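Local coordinates for protein guanylate kinase (Coxiella burnetii, PDB 3TR0) that catalyses the ATP-dependent phosphorylation of GMP to GDP and is thought to serve in recycling GMP, at residues 88-93 / 98-103. Sequence-based numbering, arbitrary orientation.
With 5GP (guanosine-5'-monophosphate), chain D.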
loop_
_atom_site.group_PDB
_atom_site.type_symbol
_atom_site.label_atom_id
_atom_site.label_comp_id
_atom_site.label_asym_id
_atom_site.label_seq_id
_atom_site.Cartn_x
_atom_site.Cartn_y
_atom_site.Cartn_z
ATOM N N ASP A 88 -9.739 -23.447 10.030
ATOM C CA ASP A 88 -8.467 -24.029 10.436
ATOM C C ASP A 88 -7.387 -23.911 9.366
ATOM O O ASP A 88 -6.224 -23.635 9.673
ATOM C CB ASP A 88 -8.641 -25.485 10.872
ATOM C CG ASP A 88 -7.503 -25.962 11.743
ATOM O OD1 ASP A 88 -7.344 -25.420 12.858
ATOM O OD2 ASP A 88 -6.763 -26.868 11.316
ATOM N N TRP A 89 -7.760 -24.115 8.109
ATOM C CA TRP A 89 -6.779 -24.033 7.036
ATOM C C TRP A 89 -6.150 -22.645 6.982
ATOM O O TRP A 89 -4.942 -22.507 6.816
ATOM C CB TRP A 89 -7.407 -24.371 5.688
ATOM C CG TRP A 89 -6.431 -24.281 4.559
ATOM C CD1 TRP A 89 -5.659 -25.289 4.061
ATOM C CD2 TRP A 89 -6.106 -23.112 3.798
ATOM N NE1 TRP A 89 -4.880 -24.823 3.030
ATOM C CE2 TRP A 89 -5.137 -23.489 2.847
ATOM C CE3 TRP A 89 -6.547 -21.785 3.822
ATOM C CZ2 TRP A 89 -4.605 -22.590 1.925
ATOM C CZ3 TRP A 89 -6.012 -20.891 2.907
ATOM C CH2 TRP A 89 -5.052 -21.298 1.974
ATOM N N VAL A 90 -6.978 -21.620 7.132
ATOM C CA VAL A 90 -6.502 -20.242 7.086
ATOM C C VAL A 90 -5.505 -19.972 8.215
ATOM O O VAL A 90 -4.424 -19.430 7.990
ATOM C CB VAL A 90 -7.671 -19.247 7.179
ATOM C CG1 VAL A 90 -7.152 -17.831 7.369
ATOM C CG2 VAL A 90 -8.543 -19.330 5.931
ATOM N N LEU A 91 -5.866 -20.370 9.428
ATOM C CA LEU A 91 -5.001 -20.134 10.576
ATOM C C LEU A 91 -3.677 -20.893 10.474
ATOM O O LEU A 91 -2.646 -20.400 10.919
ATOM C CB LEU A 91 -5.725 -20.456 11.885
ATOM C CG LEU A 91 -6.985 -19.625 12.131
ATOM C CD1 LEU A 91 -7.562 -19.917 13.510
ATOM C CD2 LEU A 91 -6.684 -18.135 11.975
ATOM N N ARG A 92 -3.701 -22.090 9.893
ATOM C CA ARG A 92 -2.460 -22.822 9.649
ATOM C C ARG A 92 -1.518 -22.048 8.725
ATOM O O ARG A 92 -0.306 -21.997 8.960
ATOM C CB ARG A 92 -2.735 -24.211 9.074
ATOM C CG ARG A 92 -3.391 -25.159 10.053
ATOM C CD ARG A 92 -3.128 -26.613 9.680
ATOM N NE ARG A 92 -3.556 -26.949 8.322
ATOM C CZ ARG A 92 -4.801 -27.268 7.985
ATOM N NH1 ARG A 92 -5.757 -27.277 8.903
ATOM N NH2 ARG A 92 -5.097 -27.570 6.729
ATOM N N GLN A 93 -2.080 -21.448 7.679
ATOM C CA GLN A 93 -1.301 -20.654 6.732
ATOM C C GLN A 93 -0.686 -19.434 7.399
ATOM O O GLN A 93 0.497 -19.142 7.211
ATOM C CB GLN A 93 -2.169 -20.207 5.552
ATOM C CG GLN A 93 -2.890 -21.338 4.849
ATOM C CD GLN A 93 -1.974 -22.496 4.510
ATOM O OE1 GLN A 93 -0.884 -22.303 3.974
ATOM N NE2 GLN A 93 -2.412 -23.710 4.826
ATOM N N ARG A 98 2.376 -17.404 5.908
ATOM C CA ARG A 98 1.851 -17.171 4.565
ATOM C C ARG A 98 0.603 -16.299 4.616
ATOM O O ARG A 98 -0.311 -16.556 5.401
ATOM C CB ARG A 98 1.482 -18.495 3.887
ATOM C CG ARG A 98 2.616 -19.484 3.724
ATOM C CD ARG A 98 2.141 -20.696 2.931
ATOM N NE ARG A 98 3.131 -21.765 2.906
ATOM C CZ ARG A 98 3.138 -22.790 3.749
ATOM N NH1 ARG A 98 2.202 -22.888 4.682
ATOM N NH2 ARG A 98 4.079 -23.722 3.654
ATOM N N ASP A 99 0.567 -15.269 3.777
ATOM C CA ASP A 99 -0.632 -14.464 3.621
ATOM C C ASP A 99 -1.710 -15.309 2.964
ATOM O O ASP A 99 -1.411 -16.281 2.274
ATOM C CB ASP A 99 -0.337 -13.219 2.783
ATOM C CG ASP A 99 0.723 -12.345 3.416
ATOM O OD1 ASP A 99 0.456 -11.805 4.511
ATOM O OD2 ASP A 99 1.820 -12.211 2.833
ATOM N N VAL A 100 -2.964 -14.949 3.193
ATOM C CA VAL A 100 -4.068 -15.721 2.644
ATOM C C VAL A 100 -4.997 -14.821 1.858
ATOM O O VAL A 100 -5.378 -13.750 2.325
ATOM C CB VAL A 100 -4.876 -16.419 3.741
ATOM C CG1 VAL A 100 -6.130 -17.066 3.145
ATOM C CG2 VAL A 100 -4.014 -17.466 4.451
ATOM N N LEU A 101 -5.350 -15.266 0.659
ATOM C CA LEU A 101 -6.318 -14.563 -0.167
ATOM C C LEU A 101 -7.700 -15.149 0.050
ATOM O O LEU A 101 -7.885 -16.364 -0.036
ATOM C CB LEU A 101 -5.933 -14.677 -1.637
ATOM C CG LEU A 101 -4.739 -13.815 -2.035
ATOM C CD1 LEU A 101 -4.055 -14.369 -3.266
ATOM C CD2 LEU A 101 -5.196 -12.388 -2.263
ATOM N N LEU A 102 -8.665 -14.286 0.345
ATOM C CA LEU A 102 -10.045 -14.724 0.520
ATOM C C LEU A 102 -10.918 -14.131 -0.579
ATOM O O LEU A 102 -11.165 -12.925 -0.608
ATOM C CB LEU A 102 -10.574 -14.306 1.894
ATOM C CG LEU A 102 -9.813 -14.823 3.125
ATOM C CD1 LEU A 102 -10.339 -14.173 4.399
ATOM C CD2 LEU A 102 -9.913 -16.326 3.211
ATOM N N GLU A 103 -11.370 -14.981 -1.496
ATOM C CA GLU A 103 -12.283 -14.541 -2.541
ATOM C C GLU A 103 -13.691 -14.722 -2.016
ATOM O O GLU A 103 -14.282 -15.789 -2.177
ATOM C CB GLU A 103 -12.102 -15.380 -3.801
ATOM C CG GLU A 103 -10.726 -15.312 -4.420
ATOM C CD GLU A 103 -10.602 -16.220 -5.629
ATOM O OE1 GLU A 103 -10.650 -17.456 -5.453
ATOM O OE2 GLU A 103 -10.468 -15.700 -6.755
HETATM P P 5GP D . -19.738 -18.673 -7.738
HETATM O O1P 5GP D . -18.490 -19.493 -7.955
HETATM O O2P 5GP D . -21.011 -19.396 -7.384
HETATM O O3P 5GP D . -19.955 -17.800 -8.952
HETATM O "O5'" 5GP D . -19.445 -17.548 -6.651
HETATM C "C5'" 5GP D . -20.500 -16.799 -6.074
HETATM C "C4'" 5GP D . -19.969 -15.717 -5.172
HETATM O "O4'" 5GP D . -19.923 -16.201 -3.814
HETATM C "C3'" 5GP D . -18.540 -15.278 -5.444
HETATM O "O3'" 5GP D . -18.440 -14.354 -6.513
HETATM C "C2'" 5GP D . -18.091 -14.705 -4.104
HETATM O "O2'" 5GP D . -18.491 -13.348 -3.987
HETATM C "C1'" 5GP D . -18.911 -15.532 -3.105
HETATM N N9 5GP D . -18.094 -16.530 -2.393
HETATM C C8 5GP D . -17.389 -17.560 -2.880
HETATM N N7 5GP D . -16.817 -18.219 -1.841
HETATM C C5 5GP D . -17.178 -17.581 -0.702
HETATM C C6 5GP D . -16.918 -17.767 0.652
HETATM O O6 5GP D . -16.188 -18.707 1.048
HETATM N N1 5GP D . -17.460 -16.924 1.540
HETATM C C2 5GP D . -18.241 -15.905 1.154
HETATM N N2 5GP D . -18.781 -15.058 2.063
HETATM N N3 5GP D . -18.507 -15.699 -0.148
HETATM C C4 5GP D . -17.988 -16.530 -1.074
#
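Q93 of helix 87-95 meets both V100 and R98. Its CB rests on the V100 methyl CG2 at 3.5 Å, and CG, also near that methyl, lies over one face of the W89 ring, offset toward its rim. A bend at chi2 then folds the amide back along the helix: NE2 makes a weak hydrogen bond to W89 O, while OE1 accepts a weak one from R98 NH1 (3.2 Å), with the amide and guanidinium planes 31° apart. The backbone bond from R98 N to Q93 O is firmer, at 2.9 Å and 157°, and ties the helix to the residue just before strand 99-103. The two methyls of V100 divide the contact: CG2 meets Q93 CB, while CG1, anti to the backbone N, reaches the W89 ring edge at CZ3, 3.8 Å away. Farther along, V90 CG2 touches L102 CD2 at 4.3 Å. The segments 88-93 and 99-103 run at 147°, roughly antiparallel, as the chain doubles back here. Helix 87-95 thus packs on strand 99-103, which lies between strands 34-36 and 9-13 and leads toward E103, a residue of the GMP pocket, in the parallel-sheet core of the P-loop kinase fold of guanylate kinases.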